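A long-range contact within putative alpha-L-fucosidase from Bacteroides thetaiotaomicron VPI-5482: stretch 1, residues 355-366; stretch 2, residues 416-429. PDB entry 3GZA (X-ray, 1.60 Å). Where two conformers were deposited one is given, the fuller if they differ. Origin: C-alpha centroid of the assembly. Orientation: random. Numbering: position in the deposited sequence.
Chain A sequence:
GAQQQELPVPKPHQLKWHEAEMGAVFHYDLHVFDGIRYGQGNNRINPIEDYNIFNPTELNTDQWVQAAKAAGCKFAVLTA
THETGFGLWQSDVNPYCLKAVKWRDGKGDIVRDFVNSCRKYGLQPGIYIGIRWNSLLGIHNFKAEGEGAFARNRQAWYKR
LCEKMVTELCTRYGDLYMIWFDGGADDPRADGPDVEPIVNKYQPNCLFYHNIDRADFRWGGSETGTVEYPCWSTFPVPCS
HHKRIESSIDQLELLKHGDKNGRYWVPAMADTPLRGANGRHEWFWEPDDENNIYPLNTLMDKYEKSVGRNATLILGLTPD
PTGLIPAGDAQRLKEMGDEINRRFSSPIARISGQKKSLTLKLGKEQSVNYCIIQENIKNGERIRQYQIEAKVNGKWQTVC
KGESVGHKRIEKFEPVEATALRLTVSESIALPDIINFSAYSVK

Stretch 1 355-366: KKSLTLKLGKEQ
Stretch 2 416-429: VEATALRLTVSESI

Residues 357-362 and 420-428 run as neighbouring antiparallel strands: their axes lie 169° apart in direction and approach to 4.5 Å. The register pairs Ser357 with Thr424, Leu358 with Leu423, Thr359 with Arg422, Leu360 with Leu421 and Lys361 with Ala420. CA-CA distances alternate accordingly, 5.2 Å for Leu358-Leu423 and 5.0 Å for Leu360-Leu421, where the backbones exchange hydrogen bonds, against 4.3 to 4.5 Å at the non-hydrogen-bonded pairs.

Lys356 covers the most surface, 71 Å². At phi/psi -88/-13 it directs its O to Val425 N at 2.7 Å, with an N-H...O angle of 175°. Its modelled side chain (chi1 m, chi2 t) stops at CD, 4.5 Å from Ser428 OG.

Leu421, at 63 Å² and phi/psi -120/154, anchors the middle of the ladder. Its O accepts from Leu360 N at 2.7 Å, and its N donates to Leu360 O at 2.8 Å. The same carbonyl O lies 3.4 Å from Thr359 CA in a CA-H...O contact, with an angle of 135° at H. Its buried side chain (m, t) shares a face with Leu358, Leu360 (t, p) and Leu423 (t, p); Leu421 CB meets Leu360 CB at 4.3 Å, an apolar contact. The ring of bonds is repeated two residues along, with Leu358 N to Leu423 O at 3.0 Å and Leu423 N to Leu358 O at 2.8 Å.

The opposite face, carrying Ser357, Thr359, Arg422 and Thr424, is more polar and uses water. One water bridges Ser357 OG (2.9 Å) and Thr424 OG1 (2.6 Å); another lies 2.7 Å from Thr359 OG1 and accepts from Arg422 NH1 at 3.3 Å. Thr359 is in rotamer m, and its OG1 packs 3.5 Å from Arg422 CD.

Thr419, also covering 63 Å², marks the corner of its stretch at phi/psi -105/-12. Its O accepts from Leu362 N at 3.0 Å. Although its CA-CB bond points away, CG2 (chi1 p) still meets Glu365 CB at 3.7 Å. The first stretch turns at 363-365; Gly363 adopts 94/-38, where a CB would jam against the preceding carbonyl. Beyond both corners the pairing resumes: Gln366 N donates to Ala418 O at 3.0 Å, and Ala418 N to Gln366 O at 2.7 Å. Leu362 CD1 (m, t) packs 4.1 Å from Ala418 CB. The like-charged Glu365 and Glu417 are joined by a water that donates to Glu365 OE1 at 2.9 Å and Glu417 OE1 at 2.5 Å.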

# COMPACT_ATOMS: atom_id res chain seq x y z
N LYS A 355 -2.73 -57.57 14.34
CA LYS A 355 -2.86 -58.42 15.50
C LYS A 355 -2.87 -57.62 16.79
O LYS A 355 -2.41 -56.48 16.80
CB LYS A 355 -1.68 -59.40 15.55
CG LYS A 355 -1.63 -60.40 14.41
N LYS A 356 -3.39 -58.21 17.85
CA LYS A 356 -3.41 -57.60 19.17
C LYS A 356 -2.13 -57.92 19.95
O LYS A 356 -1.85 -57.30 20.98
CB LYS A 356 -4.65 -58.05 19.95
CG LYS A 356 -5.98 -57.54 19.36
CD LYS A 356 -7.22 -58.02 20.11
N SER A 357 -1.33 -58.87 19.47
CA SER A 357 -0.06 -59.21 20.10
C SER A 357 0.98 -59.46 19.01
O SER A 357 0.69 -60.14 18.01
CB SER A 357 -0.23 -60.45 20.99
OG SER A 357 1.00 -60.90 21.55
N LEU A 358 2.18 -58.91 19.19
CA LEU A 358 3.31 -59.09 18.27
C LEU A 358 4.55 -59.34 19.10
O LEU A 358 4.86 -58.59 20.02
CB LEU A 358 3.53 -57.86 17.39
CG LEU A 358 2.53 -57.63 16.26
CD1 LEU A 358 2.73 -56.26 15.63
CD2 LEU A 358 2.62 -58.74 15.23
N THR A 359 5.24 -60.43 18.79
CA THR A 359 6.46 -60.79 19.50
C THR A 359 7.64 -60.55 18.57
O THR A 359 7.66 -61.05 17.43
CB THR A 359 6.44 -62.26 19.94
OG1 THR A 359 5.39 -62.48 20.90
CG2 THR A 359 7.76 -62.66 20.59
N LEU A 360 8.60 -59.78 19.06
CA LEU A 360 9.80 -59.46 18.32
C LEU A 360 10.98 -60.28 18.87
O LEU A 360 11.43 -60.06 19.98
CB LEU A 360 10.05 -57.94 18.44
CG LEU A 360 11.16 -57.30 17.63
CD1 LEU A 360 10.94 -57.54 16.14
CD2 LEU A 360 11.21 -55.82 17.93
N LYS A 361 11.44 -61.25 18.09
CA LYS A 361 12.59 -62.05 18.49
C LYS A 361 13.81 -61.20 18.13
O LYS A 361 13.82 -60.54 17.08
CB LYS A 361 12.61 -63.39 17.77
CG LYS A 361 11.51 -64.33 18.19
N LEU A 362 14.80 -61.15 19.01
CA LEU A 362 15.96 -60.29 18.76
C LEU A 362 17.16 -60.99 18.10
O LEU A 362 18.10 -60.31 17.66
CB LEU A 362 16.42 -59.58 20.04
CG LEU A 362 15.40 -58.66 20.70
CD1 LEU A 362 16.06 -57.96 21.85
CD2 LEU A 362 14.84 -57.65 19.70
N GLY A 363 17.12 -62.32 17.99
CA GLY A 363 18.20 -63.08 17.35
C GLY A 363 19.24 -63.58 18.34
O GLY A 363 19.80 -64.68 18.18
N LYS A 364 19.56 -62.75 19.33
CA LYS A 364 20.47 -63.13 20.39
C LYS A 364 20.18 -62.21 21.56
O LYS A 364 19.64 -61.10 21.36
CB LYS A 364 21.93 -62.97 19.96
CG LYS A 364 22.40 -61.52 19.90
CD LYS A 364 23.69 -61.37 19.07
CE LYS A 364 24.34 -60.01 19.31
NZ LYS A 364 25.08 -60.04 20.63
N GLU A 365 20.53 -62.67 22.76
CA GLU A 365 20.37 -61.85 23.94
C GLU A 365 21.22 -60.61 23.75
O GLU A 365 22.40 -60.70 23.43
CB GLU A 365 20.82 -62.57 25.20
CG GLU A 365 20.59 -61.76 26.45
CD GLU A 365 21.15 -62.41 27.67
OE1 GLU A 365 22.39 -62.58 27.72
OE2 GLU A 365 20.36 -62.74 28.58
N GLN A 366 20.59 -59.44 23.92
CA GLN A 366 21.30 -58.18 23.79
C GLN A 366 20.53 -57.05 24.45
O GLN A 366 19.37 -57.20 24.83
CB GLN A 366 21.51 -57.88 22.32
CG GLN A 366 20.21 -57.65 21.56
CD GLN A 366 20.45 -57.56 20.09
OE1 GLN A 366 20.88 -56.54 19.59
NE2 GLN A 366 20.10 -58.64 19.37
N VAL A 416 17.57 -53.15 29.07
CA VAL A 416 17.49 -54.51 29.56
C VAL A 416 18.19 -55.42 28.56
O VAL A 416 18.27 -55.09 27.38
CB VAL A 416 16.02 -55.00 29.76
CG1 VAL A 416 15.34 -54.22 30.87
CG2 VAL A 416 15.24 -54.90 28.45
N GLU A 417 18.73 -56.53 29.05
CA GLU A 417 19.35 -57.54 28.22
C GLU A 417 18.23 -58.50 27.92
O GLU A 417 17.79 -59.24 28.82
CB GLU A 417 20.50 -58.23 28.96
CG GLU A 417 21.66 -57.32 29.25
CD GLU A 417 22.31 -56.80 27.98
OE1 GLU A 417 22.64 -57.61 27.08
OE2 GLU A 417 22.48 -55.57 27.89
N ALA A 418 17.81 -58.52 26.67
CA ALA A 418 16.62 -59.25 26.27
C ALA A 418 16.83 -60.16 25.08
O ALA A 418 17.69 -59.93 24.26
CB ALA A 418 15.49 -58.21 25.94
N THR A 419 16.01 -61.19 24.98
CA THR A 419 16.02 -62.06 23.81
C THR A 419 14.80 -61.78 22.91
O THR A 419 14.75 -62.23 21.77
CB THR A 419 16.07 -63.52 24.19
OG1 THR A 419 14.98 -63.84 25.07
CG2 THR A 419 17.39 -63.84 24.91
N ALA A 420 13.83 -61.02 23.41
CA ALA A 420 12.65 -60.75 22.65
C ALA A 420 11.87 -59.64 23.31
O ALA A 420 12.06 -59.37 24.48
CB ALA A 420 11.80 -62.03 22.56
N LEU A 421 11.06 -58.94 22.52
CA LEU A 421 10.12 -57.94 23.03
C LEU A 421 8.74 -58.37 22.63
O LEU A 421 8.56 -59.06 21.61
CB LEU A 421 10.37 -56.55 22.45
CG LEU A 421 11.62 -55.80 22.87
CD1 LEU A 421 11.50 -54.40 22.33
CD2 LEU A 421 11.80 -55.79 24.37
N ARG A 422 7.74 -57.95 23.39
CA ARG A 422 6.38 -58.31 23.04
C ARG A 422 5.46 -57.14 23.27
O ARG A 422 5.44 -56.56 24.35
CB ARG A 422 5.88 -59.51 23.83
CG ARG A 422 4.49 -60.01 23.39
CD ARG A 422 4.19 -61.34 23.99
NE ARG A 422 4.20 -61.30 25.45
CZ ARG A 422 4.19 -62.38 26.24
NH1 ARG A 422 4.20 -63.60 25.72
NH2 ARG A 422 4.20 -62.25 27.56
N LEU A 423 4.69 -56.82 22.24
CA LEU A 423 3.69 -55.76 22.28
C LEU A 423 2.32 -56.41 22.43
O LEU A 423 1.95 -57.25 21.63
CB LEU A 423 3.73 -54.97 20.99
CG LEU A 423 2.62 -53.93 20.76
CD1 LEU A 423 2.71 -52.80 21.77
CD2 LEU A 423 2.73 -53.44 19.35
N THR A 424 1.60 -56.04 23.48
CA THR A 424 0.24 -56.52 23.70
C THR A 424 -0.69 -55.30 23.70
O THR A 424 -0.46 -54.36 24.45
CB THR A 424 0.09 -57.21 25.04
OG1 THR A 424 1.03 -58.30 25.10
CG2 THR A 424 -1.31 -57.73 25.22
N VAL A 425 -1.69 -55.33 22.84
CA VAL A 425 -2.71 -54.28 22.79
C VAL A 425 -3.89 -54.85 23.61
O VAL A 425 -4.60 -55.75 23.14
CB VAL A 425 -3.14 -53.98 21.34
CG1 VAL A 425 -4.28 -52.91 21.29
CG2 VAL A 425 -1.95 -53.51 20.50
N SER A 426 -4.03 -54.40 24.85
CA SER A 426 -5.08 -54.90 25.75
C SER A 426 -6.47 -54.29 25.52
O SER A 426 -7.48 -54.88 25.92
CB SER A 426 -4.67 -54.70 27.19
OG SER A 426 -4.30 -53.37 27.42
N GLU A 427 -6.50 -53.09 24.92
CA GLU A 427 -7.75 -52.43 24.62
C GLU A 427 -7.62 -51.84 23.23
O GLU A 427 -6.63 -51.19 22.91
CB GLU A 427 -8.07 -51.32 25.64
CG GLU A 427 -9.50 -50.78 25.55
CD GLU A 427 -9.72 -49.45 26.30
OE1 GLU A 427 -8.95 -49.14 27.24
OE2 GLU A 427 -10.68 -48.71 25.92
N SER A 428 -8.63 -52.04 22.39
CA SER A 428 -8.66 -51.48 21.05
C SER A 428 -10.10 -51.39 20.56
O SER A 428 -10.96 -52.18 20.98
CB SER A 428 -7.78 -52.31 20.08
OG SER A 428 -8.22 -53.66 20.06
N ILE A 429 -10.37 -50.42 19.71
CA ILE A 429 -11.71 -50.21 19.15
C ILE A 429 -11.89 -50.94 17.82
O ILE A 429 -12.98 -50.98 17.29
CB ILE A 429 -12.07 -48.72 19.03
CG1 ILE A 429 -11.06 -47.98 18.15
CG2 ILE A 429 -12.21 -48.12 20.47
CD1 ILE A 429 -11.46 -46.57 17.75
O HOH W 1 0.39 -60.75 24.43
O HOH W 2 5.30 -64.42 22.77
O HOH W 3 17.69 -62.32 28.38
O HOH W 4 23.58 -59.95 27.36